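Local coordinates for protein endoribonuclease ToxN (Pectobacterium atrosepticum, PDB 2XDB) that cleaves RNA within AAA(U/G) sequences as the endoribonuclease toxin of a type III toxin-antitoxin system, and assembles with its repeat RNA antitoxin ToxI into a triangular complex, at residues M1-I6 against K33-V39. Residues are numbered along the deposited sequence.
With SO4 (sulfate ion), chain D.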
ATOM      1  N   MET A   1      -2.696  -9.996  -6.388  1.00 51.25           N
ATOM      2  CA  MET A   1      -2.673  -8.574  -6.042  1.00 50.18           C
ATOM      3  C   MET A   1      -2.694  -7.641  -7.264  1.00 48.44           C
ATOM      4  O   MET A   1      -2.153  -7.968  -8.314  1.00 47.64           O
ATOM      5  CB  MET A   1      -1.491  -8.283  -5.114  1.00 36.94           C
ATOM      6  CG  MET A   1      -1.688  -8.929  -3.734  1.00 32.26           C
ATOM      7  SD  MET A   1      -0.316  -8.548  -2.667  1.00 52.55           S
ATOM      8  CE  MET A   1      -0.603  -9.659  -1.305  1.00 38.13           C
ATOM      9  N   LYS A   2      -3.334  -6.484  -7.126  1.00 48.34           N
ATOM     10  CA  LYS A   2      -3.478  -5.574  -8.261  1.00 41.71           C
ATOM     11  C   LYS A   2      -3.343  -4.117  -7.850  1.00 48.18           C
ATOM     12  O   LYS A   2      -3.357  -3.802  -6.661  1.00 50.78           O
ATOM     13  CB  LYS A   2      -4.815  -5.806  -8.959  1.00 34.54           C
ATOM     14  CG  LYS A   2      -4.950  -7.188  -9.548  1.00 38.36           C
ATOM     15  CD  LYS A   2      -6.181  -7.285 -10.431  1.00 50.38           C
ATOM     16  CE  LYS A   2      -6.326  -8.674 -11.036  1.00 57.84           C
ATOM     17  NZ  LYS A   2      -4.994  -9.264 -11.352  1.00 65.27           N
ATOM     18  N   PHE A   3      -3.203  -3.226  -8.831  1.00 45.35           N
ATOM     19  CA  PHE A   3      -3.027  -1.808  -8.532  1.00 41.97           C
ATOM     20  C   PHE A   3      -4.367  -1.105  -8.379  1.00 48.42           C
ATOM     21  O   PHE A   3      -5.254  -1.279  -9.220  1.00 48.61           O
ATOM     22  CB  PHE A   3      -2.194  -1.124  -9.616  1.00 40.88           C
ATOM     23  CG  PHE A   3      -0.817  -1.663  -9.733  1.00 42.61           C
ATOM     24  CD1 PHE A   3       0.138  -1.347  -8.803  1.00 42.93           C
ATOM     25  CD2 PHE A   3      -0.476  -2.503 -10.773  1.00 48.12           C
ATOM     26  CE1 PHE A   3       1.412  -1.861  -8.906  1.00 43.03           C
ATOM     27  CE2 PHE A   3       0.798  -3.012 -10.884  1.00 41.69           C
ATOM     28  CZ  PHE A   3       1.740  -2.690  -9.947  1.00 40.91           C
ATOM     29  N   TYR A   4      -4.495  -0.304  -7.315  1.00 46.34           N
ATOM     30  CA  TYR A   4      -5.707   0.478  -7.045  1.00 43.73           C
ATOM     31  C   TYR A   4      -5.419   1.958  -6.871  1.00 46.68           C
ATOM     32  O   TYR A   4      -4.303   2.350  -6.550  1.00 51.96           O
ATOM     33  CB  TYR A   4      -6.361   0.022  -5.755  1.00 39.49           C
ATOM     34  CG  TYR A   4      -6.969  -1.342  -5.805  1.00 38.12           C
ATOM     35  CD1 TYR A   4      -8.338  -1.500  -5.934  1.00 37.80           C
ATOM     36  CD2 TYR A   4      -6.181  -2.479  -5.696  1.00 41.00           C
ATOM     37  CE1 TYR A   4      -8.908  -2.746  -5.978  1.00 39.29           C
ATOM     38  CE2 TYR A   4      -6.741  -3.736  -5.732  1.00 39.39           C
ATOM     39  CZ  TYR A   4      -8.101  -3.863  -5.880  1.00 43.83           C
ATOM     40  OH  TYR A   4      -8.662  -5.109  -5.919  1.00 48.25           O
ATOM     41  N   THR A   5      -6.444   2.776  -7.080  1.00 44.54           N
ATOM     42  CA  THR A   5      -6.452   4.132  -6.552  1.00 47.73           C
ATOM     43  C   THR A   5      -7.574   4.186  -5.534  1.00 49.63           C
ATOM     44  O   THR A   5      -8.470   3.332  -5.537  1.00 55.18           O
ATOM     45  CB  THR A   5      -6.696   5.203  -7.622  1.00 51.59           C
ATOM     46  OG1 THR A   5      -7.986   5.018  -8.220  1.00 53.37           O
ATOM     47  CG2 THR A   5      -5.634   5.129  -8.681  1.00 53.91           C
ATOM     48  N   ILE A   6      -7.514   5.171  -4.652  1.00 40.94           N
ATOM     49  CA  ILE A   6      -8.523   5.323  -3.618  1.00 46.55           C
ATOM     50  C   ILE A   6      -9.042   6.755  -3.695  1.00 51.71           C
ATOM     51  O   ILE A   6      -8.281   7.670  -4.019  1.00 57.31           O
ATOM     52  CB  ILE A   6      -7.934   5.000  -2.232  1.00 42.16           C
ATOM     53  CG1 ILE A   6      -7.501   3.538  -2.191  1.00 44.59           C
ATOM     54  CG2 ILE A   6      -8.935   5.274  -1.122  1.00 44.53           C
ATOM     55  CD1 ILE A   6      -6.677   3.161  -0.967  1.00 47.72           C
ATOM     56  N   LYS A  33      -1.675   8.497  -6.545  1.00 49.95           N
ATOM     57  CA  LYS A  33      -1.041   7.537  -5.644  1.00 46.95           C
ATOM     58  C   LYS A  33      -1.614   6.168  -5.897  1.00 50.22           C
ATOM     59  O   LYS A  33      -2.831   6.009  -5.890  1.00 54.27           O
ATOM     60  CB  LYS A  33      -1.311   7.909  -4.189  1.00 45.37           C
ATOM     61  CG  LYS A  33      -0.070   7.926  -3.319  1.00 43.73           C
ATOM     62  CD  LYS A  33       0.068   6.667  -2.527  1.00 48.25           C
ATOM     63  CE  LYS A  33       0.997   6.896  -1.361  1.00 50.56           C
ATOM     64  NZ  LYS A  33       2.317   7.331  -1.847  1.00 51.01           N
ATOM     65  N   ALA A  34      -0.747   5.182  -6.109  1.00 49.72           N
ATOM     66  CA  ALA A  34      -1.196   3.808  -6.338  1.00 50.29           C
ATOM     67  C   ALA A  34      -1.022   2.925  -5.108  1.00 47.69           C
ATOM     68  O   ALA A  34      -0.024   3.041  -4.393  1.00 51.94           O
ATOM     69  CB  ALA A  34      -0.458   3.201  -7.514  1.00 53.90           C
ATOM     70  N   PHE A  35      -1.993   2.038  -4.882  1.00 44.77           N
ATOM     71  CA  PHE A  35      -1.938   1.054  -3.801  1.00 36.05           C
ATOM     72  C   PHE A  35      -1.878  -0.372  -4.352  1.00 40.91           C
ATOM     73  O   PHE A  35      -2.192  -0.588  -5.526  1.00 48.14           O
ATOM     74  CB  PHE A  35      -3.147   1.206  -2.890  1.00 38.98           C
ATOM     75  CG  PHE A  35      -3.236   2.538  -2.213  1.00 43.45           C
ATOM     76  CD1 PHE A  35      -3.030   2.651  -0.852  1.00 45.18           C
ATOM     77  CD2 PHE A  35      -3.542   3.685  -2.938  1.00 46.97           C
ATOM     78  CE1 PHE A  35      -3.122   3.892  -0.218  1.00 43.70           C
ATOM     79  CE2 PHE A  35      -3.635   4.916  -2.315  1.00 41.71           C
ATOM     80  CZ  PHE A  35      -3.423   5.019  -0.955  1.00 41.41           C
ATOM     81  N   ILE A  36      -1.482  -1.336  -3.509  1.00 39.11           N
ATOM     82  CA  ILE A  36      -1.405  -2.755  -3.899  1.00 39.32           C
ATOM     83  C   ILE A  36      -2.527  -3.647  -3.342  1.00 46.38           C
ATOM     84  O   ILE A  36      -2.912  -3.540  -2.181  1.00 42.33           O
ATOM     85  CB  ILE A  36      -0.052  -3.390  -3.554  1.00 47.22           C
ATOM     86  CG1 ILE A  36       1.050  -2.512  -4.072  1.00 65.99           C
ATOM     87  CG2 ILE A  36       0.128  -4.691  -4.322  1.00 45.30           C
ATOM     88  CD1 ILE A  36       1.075  -2.546  -5.571  1.00 77.90           C
ATOM     89  N   GLY A  37      -2.939  -4.595  -4.184  1.00 59.97           N
ATOM     90  CA  GLY A  37      -4.268  -5.179  -4.214  1.00 55.31           C
ATOM     91  C   GLY A  37      -4.692  -6.268  -3.271  1.00 50.16           C
ATOM     92  O   GLY A  37      -4.936  -7.390  -3.655  1.00 59.11           O
ATOM     93  N   ILE A  38      -4.870  -5.889  -2.030  1.00 48.81           N
ATOM     94  CA  ILE A  38      -5.361  -6.768  -0.986  1.00 39.94           C
ATOM     95  C   ILE A  38      -4.282  -7.624  -0.423  1.00 49.13           C
ATOM     96  O   ILE A  38      -4.071  -8.786  -0.760  1.00 53.70           O
ATOM     97  CB  ILE A  38      -6.588  -7.528  -1.292  1.00 32.58           C
ATOM     98  CG1 ILE A  38      -7.673  -6.562  -1.745  1.00 39.43           C
ATOM     99  CG2 ILE A  38      -7.093  -8.089   0.018  1.00 32.48           C
ATOM    100  CD1 ILE A  38      -9.027  -6.981  -1.252  1.00 44.94           C
ATOM    101  N   VAL A  39      -3.632  -6.965   0.503  1.00 45.98           N
ATOM    102  CA  VAL A  39      -2.380  -7.325   1.025  1.00 35.26           C
ATOM    103  C   VAL A  39      -2.703  -8.151   2.269  1.00 43.35           C
ATOM    104  O   VAL A  39      -1.946  -9.043   2.649  1.00 52.23           O
ATOM    105  CB  VAL A  39      -1.693  -5.990   1.299  1.00 37.44           C
ATOM    106  CG1 VAL A  39      -1.797  -5.577   2.770  1.00 36.06           C
ATOM    107  CG2 VAL A  39      -0.291  -5.980   0.744  1.00 43.89           C
TER
HETATM  108  S   SO4 D1164      -6.062 -10.707  -7.659  1.00140.96           S
HETATM  109  O1  SO4 D1164      -4.932 -10.425  -8.544  1.00140.63           O
HETATM  110  O2  SO4 D1164      -5.798 -11.937  -6.917  1.00142.13           O
HETATM  111  O3  SO4 D1164      -6.254  -9.602  -6.723  1.00137.89           O
HETATM  112  O4  SO4 D1164      -7.271 -10.874  -8.461  1.00142.87           O
HETATM  113  O   HOH W   1      -5.252   6.843  -4.660  1.00 49.37           O
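Two neighbouring strands of an antiparallel sheet bury apolar side chains on both faces. On one face, F3 CE1 meets I36 CD1 at 3.4 Å, and L114 and L118 of helix 109-123 pack onto F3. On the other, I6 CD1 sits 3.5 Å above the centroid of the F35 ring, almost on its normal, a CH-pi contact. Between these layers the backbones run antiparallel: Y4 N to F35 O and F35 N to Y4 O, both 2.9 Å, close one hydrogen-bonded pair, next to the non-hydrogen-bonded pair F3 and I36. At G37, the centre of an inverse gamma turn, the chain turns a corner. The edge of the Y4 ring lies against it, CE2 to G37 CA at 3.2 Å, where a side chain would collide with K2 N. Beyond T5 a water bridges I6 N and K33 O, 2.8 Å from each, and at the other end M1 N (3.1 Å) and K2 NZ (3.0 Å) both donate to O1 of a sulfate, probably from the crystallisation liquor. Backbone hydrogen bonds of F3 with L100 and T5 with S98 place strand 3-6 between 35-42 and 97-99 in the SH3-like ToxN/AbiQ fold.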